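Local coordinates for protein carbon monoxide dehydrogenase (Thermococcus sp. AM4, PDB 6T7J) that oxidises carbon monoxide to carbon dioxide, probably at a nickel-iron-sulfur cluster C that here is broken and lacks its nickel, at residues A[375-378]-A[379-382]; A[103-106]-A[107-111]; A[174-177]-A[178-181]. All coordinates share one frame; numbering follows the deposited sequence.

Overall arrangement
From the N terminus the order is contact 2, contact 3, contact 1. Each is local, two adjoining segments of one continuous run, so none closes a long loop. They follow in series and neither nest nor cross. Contact 2 lies in the C-terminal third of the long helix 81-115. Contact 3 starts helix 177-186; its loop residues L174, A175 and P176 pack on helix 212-242, which V107 and V108 of contact 2 also touch. Contacts 2 and 3 do not meet; their nearest atoms are about 12 Å apart. Contact 1 leads from edge strand 372-373 into helix 381-395. It packs on contact 2 through A378 CB and V110 CG2, 4.2 Å apart, joining this sheet edge to the long helix.

Contact 1 (A[375-378]-A[379-382]); sequences EFNA and EKAD
A378 and A381 are the ends of a type I beta turn. It leads from strand 372-373, at the edge of a parallel sheet, into helix 381-395. A381 N donates a hydrogen bond to A378 O over 3.2 Å. The bond is bent, 139° at the hydrogen, and the donor stands above the carbonyl plane. A381 CB lies 3.3 Å from that A378 O. The same methyl meets F376 CZ at 3.4 Å, and the ring takes it obliquely. In F376, chi1 of -168° swings CG away from the backbone N and carries the ring to A381. L273 of helix 271-281, Y122 and I384 also pack on this ring. With an alanine here, the A381 methyl would probably lose its ring partner and a gap would open toward helix 271-281. On the polar side of the turn, N377 and K380 run side by side, and N377 OD1 reaches K380 CB at 3.7 Å. E379 CB is 4.2 Å from N377 ND2, and the extended E379 chain then leads away. K380 holds the N-cap position, and A381 begins the helix. D382 OD1, in the first turn, makes a salt bridge with K276. The chemistry is therefore split. One bent backbone bond and an apolar ring-methyl contact hold the turn, while N377 meets E379 and K380 by van der Waals contact, with no hydrogen bond between these side chains across the two segments.

Contact 2 (A[103-106]-A[107-111]); sequences HARD and VVEVF
H103 to F111 form a regular alpha-helical run of helix 81-115, in which H103 O, A104 O, R105 O and D106 O accept from V107 N, V108 N, E109 N and V110 N. The shortest of the four bonds, V108 N to A104 O, is 2.8 Å. V107 N to H103 O is nearly straight, 167° at the hydrogen. D106 and E109 run side by side, one turn apart. Their like charges come close, D106 OD1 to E109 OE1 at 3.8 Å, with the carboxylate planes 69° apart. K365, in a salt bridge to D106 OD2, probably eases this repulsion; Y341 hydrogen-bonds the same oxygen. R105 CG passes E109 OE2 at 3.8 Å, but the guanidinium bends off at chi3 to salt bridges with D102 and D194. E109 OE2 makes a long, weak ion pair with R195 of the second subunit. V107 and V108 pack against L237 of helix 212-242. The H103 side chain lies about 8 Å from the broken iron-sulfur cluster. H103 and V107 point the same way, and V107 CG2 sits at the imidazole edge, near the ring plane, 3.8 Å from ND1.

Contact 3 (A[174-177]-A[178-181]); sequences LAPK and KRIK
The N-terminal start of helix 177-186 is formed here, with P176 at the N-cap. P176 and I180 make the first turn: I180 N donates to P176 O over 3.0 Å, fairly straight at 160°. K181 N follows, bonding K177 O at 2.9 Å. The incoming loop lies against helix 212-242, where W228 packs on both A175 and P176. I180 folds back over this first turn. Its CG1 lies 3.1 Å from P176 O, and its CB 3.2 Å from K177 O. Chi1 of -61° sets CG1 beside the backbone N, on the side of the loop, and CG1 also comes to 3.8 Å from A175 O. Farther out, I180 CD1 only grazes A175 CB at 4.5 Å. P176 and R179 run alongside each other, and P176 CG touches R179 CG at 3.9 Å. The ring thus borders the aliphatic base of the arginine. Beyond CG the R179 chain bends at chi2 and again at chi3. Its guanidinium reaches other parts of the chain: NH2 makes a salt bridge with D542, and NH1 bonds I600 O. The side chain of K178 also touches D542. K177, K178 and K181 are exposed lysines. The chemistry implies a helix start held by backbone bonds and carbon packing. Positive charge at a helix N terminus is usually unfavourable, and the carboxylate of D542 probably offsets part of it.

Contact 1 (A[375-378]-A[379-382])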
# COMPACT_ATOMS: atom_id res chain seq x y z
N GLU A 375 24.40 -8.89 -5.09
CA GLU A 375 23.23 -8.49 -5.86
C GLU A 375 23.21 -9.17 -7.22
O GLU A 375 24.20 -9.15 -7.96
CB GLU A 375 23.20 -6.97 -6.02
CG GLU A 375 21.84 -6.42 -6.43
CD GLU A 375 21.53 -5.09 -5.77
OE1 GLU A 375 21.59 -5.01 -4.52
OE2 GLU A 375 21.22 -4.12 -6.50
N PHE A 376 22.06 -9.75 -7.56
CA PHE A 376 21.89 -10.47 -8.81
C PHE A 376 21.31 -9.54 -9.87
O PHE A 376 20.43 -8.72 -9.59
CB PHE A 376 20.96 -11.67 -8.61
CG PHE A 376 20.94 -12.63 -9.77
CD1 PHE A 376 21.92 -13.59 -9.91
CD2 PHE A 376 19.92 -12.57 -10.71
CE1 PHE A 376 21.89 -14.48 -10.97
CE2 PHE A 376 19.89 -13.45 -11.78
CZ PHE A 376 20.88 -14.41 -11.90
N ASN A 377 21.82 -9.66 -11.10
CA ASN A 377 21.30 -8.94 -12.24
C ASN A 377 21.34 -9.86 -13.45
O ASN A 377 22.17 -10.77 -13.54
CB ASN A 377 22.08 -7.65 -12.52
CG ASN A 377 23.47 -7.91 -13.06
OD1 ASN A 377 24.14 -8.85 -12.64
ND2 ASN A 377 23.91 -7.07 -13.99
N ALA A 378 20.42 -9.62 -14.39
CA ALA A 378 20.22 -10.57 -15.49
C ALA A 378 21.42 -10.61 -16.43
O ALA A 378 21.80 -11.69 -16.91
CB ALA A 378 18.95 -10.21 -16.26
N GLU A 379 22.05 -9.46 -16.69
CA GLU A 379 23.06 -9.40 -17.74
C GLU A 379 24.32 -10.18 -17.38
O GLU A 379 24.96 -10.75 -18.28
CB GLU A 379 23.41 -7.94 -18.05
CG GLU A 379 23.80 -7.71 -19.50
CD GLU A 379 24.27 -6.29 -19.76
OE1 GLU A 379 23.41 -5.40 -19.92
OE2 GLU A 379 25.50 -6.08 -19.81
N LYS A 380 24.69 -10.23 -16.11
CA LYS A 380 25.85 -10.99 -15.65
C LYS A 380 25.42 -12.19 -14.81
O LYS A 380 26.10 -12.58 -13.86
CB LYS A 380 26.81 -10.10 -14.85
CG LYS A 380 27.40 -8.95 -15.66
CD LYS A 380 28.40 -9.45 -16.69
CE LYS A 380 28.86 -8.34 -17.62
NZ LYS A 380 29.77 -8.84 -18.69
N ALA A 381 24.29 -12.80 -15.18
CA ALA A 381 23.66 -13.81 -14.33
C ALA A 381 24.59 -14.98 -14.05
O ALA A 381 24.75 -15.40 -12.90
CB ALA A 381 22.37 -14.30 -14.99
N ASP A 382 25.20 -15.54 -15.10
CA ASP A 382 26.03 -16.73 -14.92
C ASP A 382 27.25 -16.44 -14.06
O ASP A 382 27.66 -17.28 -13.25
CB ASP A 382 26.44 -17.29 -16.28
CG ASP A 382 25.41 -18.25 -16.85
OD1 ASP A 382 24.20 -17.90 -16.85
OD2 ASP A 382 25.79 -19.34 -17.31

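Contact 2 (A[103-106]-A[107-111])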
# COMPACT_ATOMS: atom_id res chain seq x y z
N HIS A 103 6.98 -9.42 -8.19
CA HIS A 103 7.48 -10.67 -8.78
C HIS A 103 7.27 -10.68 -10.29
O HIS A 103 8.22 -10.88 -11.08
CB HIS A 103 6.76 -11.84 -8.09
CG HIS A 103 7.27 -13.19 -8.46
ND1 HIS A 103 8.15 -13.41 -9.50
CD2 HIS A 103 7.01 -14.41 -7.93
CE1 HIS A 103 8.41 -14.71 -9.59
NE2 HIS A 103 7.74 -15.33 -8.65
N ALA A 104 6.02 -10.46 -10.72
CA ALA A 104 5.72 -10.43 -12.14
C ALA A 104 6.51 -9.35 -12.86
O ALA A 104 6.92 -9.54 -14.01
CB ALA A 104 4.22 -10.21 -12.35
N ARG A 105 6.74 -8.21 -12.21
CA ARG A 105 7.44 -7.10 -12.84
C ARG A 105 8.90 -7.46 -13.11
O ARG A 105 9.44 -7.12 -14.17
CB ARG A 105 7.35 -5.85 -11.97
CG ARG A 105 7.62 -4.55 -12.71
CD ARG A 105 7.93 -3.42 -11.73
NE ARG A 105 7.09 -3.48 -10.54
CZ ARG A 105 5.95 -2.82 -10.39
NH1 ARG A 105 5.26 -2.93 -9.26
NH2 ARG A 105 5.49 -2.05 -11.36
N ASP A 106 9.55 -8.13 -12.16
CA ASP A 106 10.92 -8.58 -12.39
C ASP A 106 10.98 -9.58 -13.54
O ASP A 106 11.87 -9.49 -14.41
CB ASP A 106 11.50 -9.18 -11.11
CG ASP A 106 11.76 -8.13 -10.04
OD1 ASP A 106 11.89 -6.94 -10.40
OD2 ASP A 106 11.82 -8.49 -8.85
N VAL A 107 10.05 -10.53 -13.58
CA VAL A 107 10.09 -11.48 -14.69
C VAL A 107 9.78 -10.78 -16.02
O VAL A 107 10.33 -11.14 -17.06
CB VAL A 107 9.15 -12.67 -14.45
CG1 VAL A 107 9.37 -13.72 -15.54
CG2 VAL A 107 9.41 -13.28 -13.08
N VAL A 108 8.91 -9.76 -16.00
CA VAL A 108 8.62 -8.99 -17.20
C VAL A 108 9.86 -8.26 -17.68
O VAL A 108 10.14 -8.19 -18.89
CB VAL A 108 7.46 -8.01 -16.95
CG1 VAL A 108 7.46 -6.89 -17.99
CG2 VAL A 108 6.13 -8.73 -16.96
N GLU A 109 10.63 -7.69 -16.75
CA GLU A 109 11.87 -7.01 -17.12
C GLU A 109 12.83 -7.98 -17.81
O GLU A 109 13.39 -7.66 -18.87
CB GLU A 109 12.52 -6.41 -15.87
CG GLU A 109 11.80 -5.18 -15.33
CD GLU A 109 12.19 -4.84 -13.90
OE1 GLU A 109 13.28 -5.27 -13.46
OE2 GLU A 109 11.41 -4.15 -13.22
N VAL A 110 13.02 -9.17 -17.24
CA VAL A 110 13.93 -10.13 -17.86
C VAL A 110 13.41 -10.57 -19.23
O VAL A 110 14.17 -10.69 -20.20
CB VAL A 110 14.17 -11.33 -16.93
CG1 VAL A 110 15.02 -12.39 -17.63
CG2 VAL A 110 14.85 -10.88 -15.65
N PHE A 111 12.10 -10.81 -19.33
CA PHE A 111 11.51 -11.25 -20.59
C PHE A 111 11.65 -10.19 -21.68
O PHE A 111 11.93 -10.51 -22.84
CB PHE A 111 10.05 -11.62 -20.37
CG PHE A 111 9.27 -11.86 -21.63
CD1 PHE A 111 9.54 -12.95 -22.43
CD2 PHE A 111 8.24 -11.00 -21.99
CE1 PHE A 111 8.82 -13.18 -23.58
CE2 PHE A 111 7.51 -11.23 -23.15
CZ PHE A 111 7.80 -12.31 -23.94

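Contact 3 (A[174-177]-A[178-181])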
# COMPACT_ATOMS: atom_id res chain seq x y z
N LEU A 174 -7.94 -13.96 -20.72
CA LEU A 174 -7.85 -15.37 -20.34
C LEU A 174 -9.03 -15.83 -19.48
O LEU A 174 -9.18 -17.04 -19.27
CB LEU A 174 -6.54 -15.63 -19.60
CG LEU A 174 -5.26 -15.58 -20.44
CD1 LEU A 174 -4.09 -15.13 -19.60
CD2 LEU A 174 -4.98 -16.94 -21.05
N ALA A 175 -9.85 -14.91 -18.99
CA ALA A 175 -10.98 -15.27 -18.13
C ALA A 175 -12.24 -15.47 -18.97
O ALA A 175 -12.45 -14.75 -19.95
CB ALA A 175 -11.23 -14.18 -17.09
N PRO A 176 -13.08 -16.44 -18.60
CA PRO A 176 -14.30 -16.70 -19.38
C PRO A 176 -15.24 -15.50 -19.38
O PRO A 176 -15.25 -14.69 -18.45
CB PRO A 176 -14.92 -17.91 -18.68
CG PRO A 176 -14.30 -17.93 -17.32
CD PRO A 176 -12.92 -17.38 -17.48
N LYS A 177 -16.07 -15.42 -20.43
CA LYS A 177 -16.98 -14.29 -20.58
C LYS A 177 -17.98 -14.21 -19.44
O LYS A 177 -18.49 -13.13 -19.13
CB LYS A 177 -17.72 -14.39 -21.91
CG LYS A 177 -16.84 -14.75 -23.10
CD LYS A 177 -17.66 -14.82 -24.38
CE LYS A 177 -17.33 -16.06 -25.19
NZ LYS A 177 -18.34 -16.31 -26.25
N LYS A 178 -18.29 -15.35 -18.80
CA LYS A 178 -19.23 -15.33 -17.68
C LYS A 178 -18.64 -14.61 -16.48
O LYS A 178 -19.30 -13.78 -15.85
CB LYS A 178 -19.65 -16.76 -17.33
CG LYS A 178 -20.29 -17.52 -18.48
CD LYS A 178 -21.02 -18.76 -17.98
CE LYS A 178 -21.44 -19.66 -19.13
NZ LYS A 178 -22.34 -18.97 -20.09
N ARG A 179 -17.38 -14.91 -16.15
CA ARG A 179 -16.69 -14.17 -15.10
C ARG A 179 -16.57 -12.69 -15.48
O ARG A 179 -16.69 -11.81 -14.62
CB ARG A 179 -15.30 -14.77 -14.86
CG ARG A 179 -15.31 -16.07 -14.07
CD ARG A 179 -15.67 -15.82 -12.62
NE ARG A 179 -17.09 -16.05 -12.37
CZ ARG A 179 -17.74 -15.61 -11.29
NH1 ARG A 179 -17.09 -14.91 -10.37
NH2 ARG A 179 -19.03 -15.86 -11.14
N ILE A 180 -16.33 -12.42 -16.76
CA ILE A 180 -16.26 -11.05 -17.28
C ILE A 180 -17.54 -10.30 -16.97
O ILE A 180 -17.52 -9.17 -16.46
CB ILE A 180 -15.99 -11.09 -18.79
CG1 ILE A 180 -14.66 -11.76 -19.10
CG2 ILE A 180 -16.08 -9.69 -19.40
CD1 ILE A 180 -13.48 -10.84 -19.06
N LYS A 181 -18.68 -10.91 -17.29
CA LYS A 181 -19.97 -10.27 -17.09
C LYS A 181 -20.29 -10.12 -15.61
O LYS A 181 -20.86 -9.11 -15.19
CB LYS A 181 -21.05 -11.07 -17.81
CG LYS A 181 -22.43 -10.45 -17.77
CD LYS A 181 -22.43 -9.08 -18.44
CE LYS A 181 -23.14 -8.05 -17.58
NZ LYS A 181 -24.59 -8.36 -17.42